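Local structure of conserved hypothetical protein TM0937 (Thermotoga maritima, 2ESH) at residues F64-W69 against R81-G86; H28-A33 against P75-Y80; G8-W13 against I46-N51. The protein is of unknown function but, as a PadR-like protein with a winged helix-turn-helix fold, is probably a DNA-binding transcriptional regulator. All coordinates share one frame; numbering follows the deposited sequence. Where two conformers were deposited one is given.

Contact 1: F64-W69 against R81-G86; sequences FLSTEW and RITPQG. With CA (calcium ion), chain B.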
loop_
_atom_site.group_PDB
_atom_site.type_symbol
_atom_site.label_atom_id
_atom_site.label_comp_id
_atom_site.label_asym_id
_atom_site.label_seq_id
_atom_site.Cartn_x
_atom_site.Cartn_y
_atom_site.Cartn_z
ATOM N N PHE A 64 11.476 -6.085 2.389
ATOM C CA PHE A 64 10.278 -6.468 1.610
ATOM C C PHE A 64 10.437 -6.019 0.185
ATOM O O PHE A 64 9.649 -6.362 -0.700
ATOM C CB PHE A 64 9.018 -5.848 2.245
ATOM C CG PHE A 64 8.780 -6.312 3.664
ATOM C CD1 PHE A 64 8.984 -7.675 4.013
ATOM C CD2 PHE A 64 8.356 -5.418 4.642
ATOM C CE1 PHE A 64 8.786 -8.111 5.304
ATOM C CE2 PHE A 64 8.084 -5.843 5.966
ATOM C CZ PHE A 64 8.317 -7.188 6.301
ATOM N N LEU A 65 11.457 -5.212 -0.021
ATOM C CA LEU A 65 11.727 -4.630 -1.332
ATOM C C LEU A 65 13.234 -4.638 -1.494
ATOM O O LEU A 65 13.972 -4.399 -0.493
ATOM C CB LEU A 65 11.288 -3.122 -1.379
ATOM C CG LEU A 65 9.816 -2.723 -1.449
ATOM C CD1 LEU A 65 9.602 -1.312 -1.792
ATOM C CD2 LEU A 65 9.010 -3.598 -2.424
ATOM N N SER A 66 13.683 -4.897 -2.726
ATOM C CA SER A 66 15.109 -4.641 -3.084
ATOM C C SER A 66 15.207 -3.465 -4.068
ATOM O O SER A 66 14.218 -3.056 -4.662
ATOM C CB SER A 66 15.765 -5.857 -3.705
ATOM O OG SER A 66 15.104 -6.164 -4.927
ATOM N N THR A 67 16.422 -3.007 -4.342
ATOM C CA THR A 67 16.602 -1.764 -5.106
ATOM C C THR A 67 17.716 -1.922 -6.168
ATOM O O THR A 67 18.662 -2.603 -5.963
ATOM C CB THR A 67 16.826 -0.773 -4.006
ATOM O OG1 THR A 67 15.938 0.345 -4.083
ATOM C CG2 THR A 67 18.176 -0.534 -3.670
ATOM N N GLU A 68 17.579 -1.306 -7.323
ATOM C CA GLU A 68 18.674 -1.258 -8.262
ATOM C C GLU A 68 18.510 0.040 -9.051
ATOM O O GLU A 68 17.453 0.326 -9.475
ATOM C CB GLU A 68 18.604 -2.480 -9.180
ATOM C CG GLU A 68 19.688 -2.514 -10.268
ATOM C CD GLU A 68 19.614 -3.784 -11.086
ATOM O OE1 GLU A 68 18.866 -3.789 -12.099
ATOM O OE2 GLU A 68 20.230 -4.808 -10.670
ATOM N N TRP A 69 19.579 0.824 -9.224
ATOM C CA TRP A 69 19.531 2.050 -10.058
ATOM C C TRP A 69 19.405 1.789 -11.545
ATOM O O TRP A 69 20.140 0.990 -12.031
ATOM C CB TRP A 69 20.768 2.872 -9.800
ATOM C CG TRP A 69 20.727 3.513 -8.461
ATOM C CD1 TRP A 69 21.203 2.970 -7.251
ATOM C CD2 TRP A 69 20.168 4.793 -8.125
ATOM N NE1 TRP A 69 21.034 3.871 -6.225
ATOM C CE2 TRP A 69 20.376 4.991 -6.725
ATOM C CE3 TRP A 69 19.520 5.800 -8.853
ATOM C CZ2 TRP A 69 19.932 6.151 -6.057
ATOM C CZ3 TRP A 69 19.145 7.007 -8.163
ATOM C CH2 TRP A 69 19.348 7.144 -6.787
ATOM N N ARG A 81 11.751 -3.261 -6.114
ATOM C CA ARG A 81 11.263 -4.575 -6.589
ATOM C C ARG A 81 10.888 -5.420 -5.360
ATOM O O ARG A 81 11.600 -5.403 -4.327
ATOM C CB ARG A 81 12.378 -5.225 -7.464
ATOM C CG ARG A 81 12.253 -6.690 -7.839
ATOM C CD ARG A 81 13.306 -7.091 -8.946
ATOM N NE ARG A 81 13.491 -6.038 -9.982
ATOM C CZ ARG A 81 13.030 -6.083 -11.246
ATOM N NH1 ARG A 81 12.302 -7.145 -11.685
ATOM N NH2 ARG A 81 13.284 -5.051 -12.080
ATOM N N ILE A 82 9.773 -6.122 -5.422
ATOM C CA ILE A 82 9.388 -6.974 -4.234
ATOM C C ILE A 82 10.360 -8.189 -4.051
ATOM O O ILE A 82 10.776 -8.800 -5.038
ATOM C CB ILE A 82 7.850 -7.416 -4.219
ATOM C CG1 ILE A 82 7.439 -7.812 -2.771
ATOM C CG2 ILE A 82 7.579 -8.485 -5.306
ATOM C CD1 ILE A 82 5.961 -7.867 -2.508
ATOM N N THR A 83 10.726 -8.494 -2.794
ATOM C CA THR A 83 11.449 -9.655 -2.458
ATOM C C THR A 83 10.455 -10.793 -1.993
ATOM O O THR A 83 9.323 -10.499 -1.701
ATOM C CB THR A 83 12.348 -9.358 -1.288
ATOM O OG1 THR A 83 11.506 -9.210 -0.147
ATOM C CG2 THR A 83 13.323 -8.026 -1.562
ATOM N N PRO A 84 10.922 -12.121 -1.909
ATOM C CA PRO A 84 10.055 -13.231 -1.422
ATOM C C PRO A 84 9.566 -12.977 0.025
ATOM O O PRO A 84 8.483 -13.402 0.424
ATOM C CB PRO A 84 10.987 -14.499 -1.445
ATOM C CG PRO A 84 12.199 -14.132 -2.387
ATOM C CD PRO A 84 12.302 -12.563 -2.286
ATOM N N GLN A 85 10.359 -12.313 0.820
ATOM C CA GLN A 85 9.824 -11.847 2.123
ATOM C C GLN A 85 8.611 -10.861 2.067
ATOM O O GLN A 85 7.723 -10.913 2.933
ATOM C CB GLN A 85 10.913 -11.304 3.047
ATOM C CG GLN A 85 12.057 -12.400 3.396
ATOM C CD GLN A 85 11.516 -13.683 4.156
ATOM O OE1 GLN A 85 11.254 -13.612 5.365
ATOM N NE2 GLN A 85 11.370 -14.858 3.435
ATOM N N GLY A 86 8.632 -10.012 1.031
ATOM C CA GLY A 86 7.749 -8.945 0.831
ATOM C C GLY A 86 6.489 -9.564 0.370
ATOM O O GLY A 86 5.400 -9.143 0.783
HETATM CA CA CA B . 20.628 -3.715 -4.697
HETATM O O HOH W 1 13.999 -8.597 -4.973
HETATM O O HOH W 2 20.372 -1.266 -4.603
#

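Contact 2: H28-A33 against P75-Y80; sequences HGYELA and PPRKIY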
loop_
_atom_site.group_PDB
_atom_site.type_symbol
_atom_site.label_atom_id
_atom_site.label_comp_id
_atom_site.label_asym_id
_atom_site.label_seq_id
_atom_site.Cartn_x
_atom_site.Cartn_y
_atom_site.Cartn_z
ATOM N N HIS A 28 10.184 3.524 -9.701
ATOM C CA HIS A 28 10.784 4.546 -8.810
ATOM C C HIS A 28 9.707 5.363 -8.061
ATOM O O HIS A 28 8.590 5.357 -8.454
ATOM C CB HIS A 28 11.736 5.439 -9.584
ATOM C CG HIS A 28 11.092 6.122 -10.748
ATOM N ND1 HIS A 28 11.014 5.544 -11.996
ATOM C CD2 HIS A 28 10.482 7.335 -10.851
ATOM C CE1 HIS A 28 10.403 6.381 -12.827
ATOM N NE2 HIS A 28 10.050 7.458 -12.147
ATOM N N GLY A 29 10.071 5.975 -6.939
ATOM C CA GLY A 29 9.321 6.987 -6.268
ATOM C C GLY A 29 8.383 7.846 -7.098
ATOM O O GLY A 29 7.186 7.836 -6.832
ATOM N N TYR A 30 8.898 8.548 -8.118
ATOM C CA TYR A 30 8.063 9.484 -8.893
ATOM C C TYR A 30 6.885 8.847 -9.624
ATOM O O TYR A 30 5.743 9.343 -9.535
ATOM C CB TYR A 30 8.906 10.367 -9.850
ATOM C CG TYR A 30 8.078 11.316 -10.717
ATOM C CD1 TYR A 30 7.581 12.560 -10.201
ATOM C CD2 TYR A 30 7.791 10.975 -12.034
ATOM C CE1 TYR A 30 6.812 13.467 -11.029
ATOM C CE2 TYR A 30 7.024 11.841 -12.881
ATOM C CZ TYR A 30 6.537 13.071 -12.390
ATOM O OH TYR A 30 5.813 13.874 -13.272
ATOM N N GLU A 31 7.142 7.767 -10.354
ATOM C CA GLU A 31 6.091 7.084 -11.090
ATOM C C GLU A 31 5.087 6.448 -10.074
ATOM O O GLU A 31 3.887 6.424 -10.318
ATOM C CB GLU A 31 6.686 6.044 -12.005
ATOM C CG GLU A 31 5.738 5.474 -13.001
ATOM C CD GLU A 31 4.838 4.294 -12.444
ATOM O OE1 GLU A 31 5.219 3.688 -11.434
ATOM O OE2 GLU A 31 3.792 3.955 -13.051
ATOM N N LEU A 32 5.593 5.952 -8.928
ATOM C CA LEU A 32 4.719 5.296 -7.964
ATOM C C LEU A 32 3.649 6.242 -7.498
ATOM O O LEU A 32 2.507 5.825 -7.307
ATOM C CB LEU A 32 5.498 4.687 -6.787
ATOM C CG LEU A 32 6.025 3.339 -7.305
ATOM C CD1 LEU A 32 7.259 2.791 -6.610
ATOM C CD2 LEU A 32 4.918 2.285 -7.477
ATOM N N ALA A 33 4.014 7.511 -7.355
ATOM C CA ALA A 33 3.141 8.572 -6.902
ATOM C C ALA A 33 1.961 8.714 -7.811
ATOM O O ALA A 33 0.860 8.955 -7.353
ATOM C CB ALA A 33 3.907 9.870 -6.862
ATOM N N PRO A 75 17.773 12.240 -14.834
ATOM C CA PRO A 75 18.729 11.692 -13.938
ATOM C C PRO A 75 18.391 10.176 -13.701
ATOM O O PRO A 75 17.270 9.730 -14.078
ATOM C CB PRO A 75 18.517 12.518 -12.666
ATOM C CG PRO A 75 17.120 12.886 -12.660
ATOM C CD PRO A 75 16.709 12.984 -14.130
ATOM N N PRO A 76 19.362 9.412 -13.092
ATOM C CA PRO A 76 19.164 7.976 -12.777
ATOM C C PRO A 76 18.022 7.846 -11.774
ATOM O O PRO A 76 17.847 8.729 -10.915
ATOM C CB PRO A 76 20.498 7.561 -12.106
ATOM C CG PRO A 76 21.528 8.642 -12.503
ATOM C CD PRO A 76 20.692 9.903 -12.645
ATOM N N ARG A 77 17.271 6.748 -11.869
ATOM C CA ARG A 77 16.120 6.441 -11.016
ATOM C C ARG A 77 16.343 5.106 -10.309
ATOM O O ARG A 77 16.666 4.130 -10.959
ATOM C CB ARG A 77 14.865 6.295 -11.890
ATOM C CG ARG A 77 14.495 7.492 -12.718
ATOM C CD ARG A 77 14.027 8.565 -11.768
ATOM N NE ARG A 77 13.619 9.710 -12.554
ATOM C CZ ARG A 77 12.922 10.756 -12.097
ATOM N NH1 ARG A 77 12.521 10.835 -10.826
ATOM N NH2 ARG A 77 12.634 11.723 -12.946
ATOM N N LYS A 78 16.156 5.079 -8.996
ATOM C CA LYS A 78 16.303 3.909 -8.152
ATOM C C LYS A 78 15.051 3.053 -8.245
ATOM O O LYS A 78 13.971 3.495 -7.837
ATOM C CB LYS A 78 16.519 4.378 -6.736
ATOM C CG LYS A 78 17.010 3.266 -5.832
ATOM C CD LYS A 78 17.521 3.762 -4.530
ATOM C CE LYS A 78 18.364 2.733 -3.842
ATOM N NZ LYS A 78 18.986 3.261 -2.544
ATOM N N ILE A 79 15.154 1.858 -8.866
ATOM C CA ILE A 79 14.003 0.905 -9.071
ATOM C C ILE A 79 13.769 -0.051 -7.884
ATOM O O ILE A 79 14.652 -0.803 -7.441
ATOM C CB ILE A 79 14.184 0.127 -10.328
ATOM C CG1 ILE A 79 14.425 1.084 -11.543
ATOM C CG2 ILE A 79 12.921 -0.730 -10.616
ATOM C CD1 ILE A 79 13.329 2.162 -11.777
ATOM N N TYR A 80 12.575 -0.006 -7.326
ATOM C CA TYR A 80 12.150 -0.891 -6.209
ATOM C C TYR A 80 11.495 -2.121 -6.759
ATOM O O TYR A 80 10.756 -2.046 -7.729
ATOM C CB TYR A 80 11.170 -0.182 -5.266
ATOM C CG TYR A 80 11.815 0.928 -4.579
ATOM C CD1 TYR A 80 12.335 0.752 -3.264
ATOM C CD2 TYR A 80 11.997 2.172 -5.232
ATOM C CE1 TYR A 80 13.032 1.771 -2.613
ATOM C CE2 TYR A 80 12.715 3.211 -4.593
ATOM C CZ TYR A 80 13.212 2.992 -3.263
ATOM O OH TYR A 80 13.895 3.986 -2.582
HETATM O O HOH W 3 12.953 5.846 -6.825
#

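Contact 3: G8-W13 against I46-N51; sequences GFRGWW and IGHMGN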
loop_
_atom_site.group_PDB
_atom_site.type_symbol
_atom_site.label_atom_id
_atom_site.label_comp_id
_atom_site.label_asym_id
_atom_site.label_seq_id
_atom_site.Cartn_x
_atom_site.Cartn_y
_atom_site.Cartn_z
ATOM N N GLY A 8 -1.137 4.734 12.363
ATOM C CA GLY A 8 -2.525 4.336 12.362
ATOM C C GLY A 8 -2.970 3.476 11.173
ATOM O O GLY A 8 -2.154 2.827 10.489
ATOM N N PHE A 9 -4.270 3.464 10.894
ATOM C CA PHE A 9 -4.770 2.692 9.806
ATOM C C PHE A 9 -4.242 3.181 8.459
ATOM O O PHE A 9 -3.928 2.382 7.585
ATOM C CB PHE A 9 -6.283 2.774 9.846
ATOM C CG PHE A 9 -6.951 2.171 8.675
ATOM C CD1 PHE A 9 -7.094 0.804 8.575
ATOM C CD2 PHE A 9 -7.418 2.963 7.656
ATOM C CE1 PHE A 9 -7.705 0.213 7.476
ATOM C CE2 PHE A 9 -8.043 2.367 6.566
ATOM C CZ PHE A 9 -8.171 0.977 6.503
ATOM N N ARG A 10 -4.137 4.502 8.304
ATOM C CA ARG A 10 -3.729 5.184 7.056
ATOM C C ARG A 10 -2.289 4.721 6.640
ATOM O O ARG A 10 -2.033 4.396 5.448
ATOM C CB ARG A 10 -3.755 6.716 7.317
ATOM C CG ARG A 10 -3.980 7.550 6.096
ATOM C CD ARG A 10 -3.508 9.016 6.221
ATOM N NE ARG A 10 -2.061 8.974 6.288
ATOM C CZ ARG A 10 -1.225 9.082 5.252
ATOM N NH1 ARG A 10 -1.692 9.317 4.016
ATOM N NH2 ARG A 10 0.096 8.968 5.480
ATOM N N GLY A 11 -1.391 4.744 7.648
ATOM C CA GLY A 11 -0.071 4.090 7.644
ATOM C C GLY A 11 -0.069 2.668 7.056
ATOM O O GLY A 11 0.663 2.392 6.129
ATOM N N TRP A 12 -1.009 1.833 7.505
ATOM C CA TRP A 12 -1.062 0.457 7.128
ATOM C C TRP A 12 -1.571 0.386 5.702
ATOM O O TRP A 12 -1.101 -0.338 4.861
ATOM C CB TRP A 12 -2.002 -0.277 8.101
ATOM C CG TRP A 12 -2.132 -1.719 7.745
ATOM C CD1 TRP A 12 -1.275 -2.696 8.103
ATOM C CD2 TRP A 12 -3.174 -2.352 6.969
ATOM N NE1 TRP A 12 -1.682 -3.913 7.578
ATOM C CE2 TRP A 12 -2.844 -3.743 6.887
ATOM C CE3 TRP A 12 -4.348 -1.898 6.363
ATOM C CZ2 TRP A 12 -3.660 -4.693 6.257
ATOM C CZ3 TRP A 12 -5.175 -2.842 5.728
ATOM C CH2 TRP A 12 -4.821 -4.221 5.663
ATOM N N TRP A 13 -2.557 1.203 5.441
ATOM C CA TRP A 13 -3.196 1.217 4.147
ATOM C C TRP A 13 -2.251 1.802 3.083
ATOM O O TRP A 13 -2.256 1.349 1.926
ATOM C CB TRP A 13 -4.477 2.037 4.263
ATOM C CG TRP A 13 -5.327 1.907 3.052
ATOM C CD1 TRP A 13 -5.331 2.714 1.972
ATOM C CD2 TRP A 13 -6.230 0.862 2.776
ATOM N NE1 TRP A 13 -6.267 2.283 1.064
ATOM C CE2 TRP A 13 -6.812 1.125 1.525
ATOM C CE3 TRP A 13 -6.675 -0.250 3.508
ATOM C CZ2 TRP A 13 -7.782 0.277 0.947
ATOM C CZ3 TRP A 13 -7.660 -1.111 2.921
ATOM C CH2 TRP A 13 -8.184 -0.843 1.668
ATOM N N ILE A 46 -9.206 9.081 4.805
ATOM C CA ILE A 46 -7.802 8.753 4.589
ATOM C C ILE A 46 -6.980 9.668 3.658
ATOM O O ILE A 46 -5.863 10.120 4.037
ATOM C CB ILE A 46 -7.492 7.224 4.415
ATOM C CG1 ILE A 46 -7.770 6.758 3.013
ATOM C CG2 ILE A 46 -8.217 6.357 5.448
ATOM C CD1 ILE A 46 -6.930 5.544 2.677
ATOM N N GLY A 47 -7.511 9.934 2.465
ATOM C CA GLY A 47 -6.851 10.863 1.518
ATOM C C GLY A 47 -5.837 10.051 0.733
ATOM O O GLY A 47 -6.189 9.374 -0.283
ATOM N N HIS A 48 -4.553 10.205 1.070
ATOM C CA HIS A 48 -3.912 11.515 1.131
ATOM C C HIS A 48 -3.303 11.602 -0.304
ATOM O O HIS A 48 -4.038 12.085 -1.232
ATOM C CB HIS A 48 -2.838 11.594 2.216
ATOM C CG HIS A 48 -2.781 12.912 2.936
ATOM N ND1 HIS A 48 -3.261 14.091 2.395
ATOM C CD2 HIS A 48 -2.294 13.233 4.161
ATOM C CE1 HIS A 48 -3.080 15.079 3.256
ATOM N NE2 HIS A 48 -2.493 14.585 4.333
ATOM N N MET A 49 -2.094 11.023 -0.565
ATOM C CA MET A 49 -1.544 9.859 0.166
ATOM C C MET A 49 -0.168 10.183 0.906
ATOM O O MET A 49 -0.158 10.434 2.155
ATOM C CB MET A 49 -1.505 8.605 -0.776
ATOM C CG MET A 49 -2.851 7.648 -0.859
ATOM S SD MET A 49 -3.204 6.366 0.484
ATOM C CE MET A 49 -3.777 4.896 -0.404
ATOM N N GLY A 50 0.955 10.169 0.136
ATOM C CA GLY A 50 2.125 11.081 0.625
ATOM C C GLY A 50 3.169 10.193 1.234
ATOM O O GLY A 50 2.894 9.001 1.371
ATOM N N ASN A 51 4.273 10.791 1.737
ATOM C CA ASN A 51 5.668 10.233 1.605
ATOM C C ASN A 51 5.908 8.791 1.103
ATOM O O ASN A 51 6.382 7.909 1.867
ATOM C CB ASN A 51 6.606 10.593 2.790
ATOM C CG ASN A 51 8.019 11.008 2.300
ATOM O OD1 ASN A 51 8.401 10.686 1.137
ATOM N ND2 ASN A 51 8.788 11.740 3.164
#

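Contact 1: F64-W69 against R81-G86
The wing of a winged helix-turn-helix domain closes here: strand 65-70 meets the end of strand 77-82 in an antiparallel hairpin, just where the chain turns into the long helix 84-116. The side chains divide between two faces. Leu65 and Ile82 form a non-hydrogen-bonded pair facing helix 8-24, and Leu65 also reaches Leu56 and Leu59 of helix 52-61. The CD2 branch of Leu65 lies over the neighbouring strand, 3.8 Å from Ile82 CA, so methyl meets backbone more closely than it meets the Ile82 side chain. On the other face Ser66 and Arg81 make the hydrogen-bonded pair, with Ser66 N reaching Arg81 O at 2.7 Å and Arg81 N returning to Ser66 O. Both donors lie in the plane of the carbonyl they approach. Arg81 touches Ser66 through its CB, while its guanidinium leads off away from the strand. Next along, Thr67 O binds a calcium ion at 2.6 Å, together with a water.

Thr83 ends the pairing and begins the helix. Its N-H points almost straight at Phe64 O (170° at the hydrogen), yet comes in well above that carbonyl's plane. Its CG2, beside the backbone N, presses on Ser66 N at 3.4 Å; OG1, in the crowded position between N and carbonyl carbon, caps Gly86 N and is also hydrogen-bonded to Gly63 O. Phe64 approaches the first helical turn obliquely, CD1 lying 3.6 Å from Gln85 O, and its ring stacks with Tyr89. Gly86, having no side chain, lets Phe64 O come within 3.6 Å of its CA. On the Ser66 face, a water bridges the strands, 2.7 Å from Ser66 OG and donating to Ile82 O at 3.2 Å.

Contact 2: H28-A33 against P75-Y80
In this winged-helix fold the start of helix 29-37 rests against the second wing strand, 77-82, with the His28 imidazole as the tight centre. Its first torsion (chi1 57°) sets the ring in the crowded position between backbone N and carbonyl carbon, where it meets Arg77. One face of the ring takes Arg77 CD, 4.0 Å from its centroid and 14° off the normal, a CH-pi contact; the opposite face is covered by CB of Glu31, one helical turn on. Ile79 CD1 closes in at the ring's edge. His28 CB packs 3.4 Å from Lys78 O, and the buried Tyr80 turns a ring edge toward His28 CA while packing on Leu56 of helix 52-61.

Further out the fit loosens. Arg77 bends at chi2, so that its guanidinium hangs over NE2 of His28, tilted 28° from the imidazole; a positive charge so near would probably favour a neutral histidine. Arg77 NH1 only brushes CB of the exposed Tyr30 at 3.8 Å, and on this outer side the Tyr30 phenol and the Lys78 amine lead away. Between helix start and strand a single water accepts from Gly29 N at 2.9 Å and donates to Lys78 O at 2.8 Å.

Contact 3: G8-W13 against I46-N51
Phe9, near the start of helix 8-24, makes the first and lightest touch on the loop that links helices 29-37 and 52-61, the helix-turn-helix pair of the winged-helix domain. Its ring, swung out with CG anti to the backbone N (chi1 172°), offers an edge to Ile46, whose CG2 lies 4.1 Å from Phe9 CD2. One face of the same ring rests on CB of Trp13, a turn further along the helix, and Met100 of helix 84-116 also packs against it.

Arg10 carries most of the contact. Its chain leaves the helix extended, passes obliquely across Ile46 with CG 3.9 Å from Ile46 CB, and brings CD to 3.4 Å from Ile46 O. A bend at chi3 (68°) then turns the guanidinium into the loop, where NH1 donates to Met49 O at 2.7 Å. The acceptor lies near the guanidinium plane, whereas the donor sits somewhat above the plane of the carbonyl. NH1 is also pressed to 3.1 Å from His48 CB, a tight fit beside a cis peptide bond between His48 and Met49. The imidazole and guanidinium planes stand nearly upright to each other, 80° apart.

Trp13 leaves the helix toward the loop, and two methyl groups meet the pyrrole side of its indole. Ile46 CD1 comes to 3.3 Å from Trp13 CD1, close for a methyl, and Met49 CE reaches the same atom at the ring edge, 3.6 Å away. Leu97 and Ile43 add to its surroundings.

The chemistry is therefore split: apolar tips meet the edge of Phe9 and the CD1 side of Trp13, while one directed bond from a charged group holds a loop carbonyl. Such a bond would probably help keep the irregular chain before helix 52-61, the likely DNA-recognition helix, close to helix 8-24.

Contacts 1 and 2 are neighbours, their centres 13 Å apart, and both use strand 77-82: contact 1 pairs its end with strand 65-70, and contact 2 sets its beginning against helix 29-37. They also touch directly, through the probable hydrogen bond from Ile79 N to Glu68 O (2.8 Å). Contact 3 stands apart, its centre 21 Å from that of contact 1 and 20 Å from that of contact 2, touching neither; it joins helix 8-24 to the loop before helix 52-61. Along the chain contact 3 closes before contact 1 opens, while contact 2 crosses both. Wing, helices and loop are thus tied together in one winged-helix domain, from which helix 84-116 runs on, consistent with DNA binding.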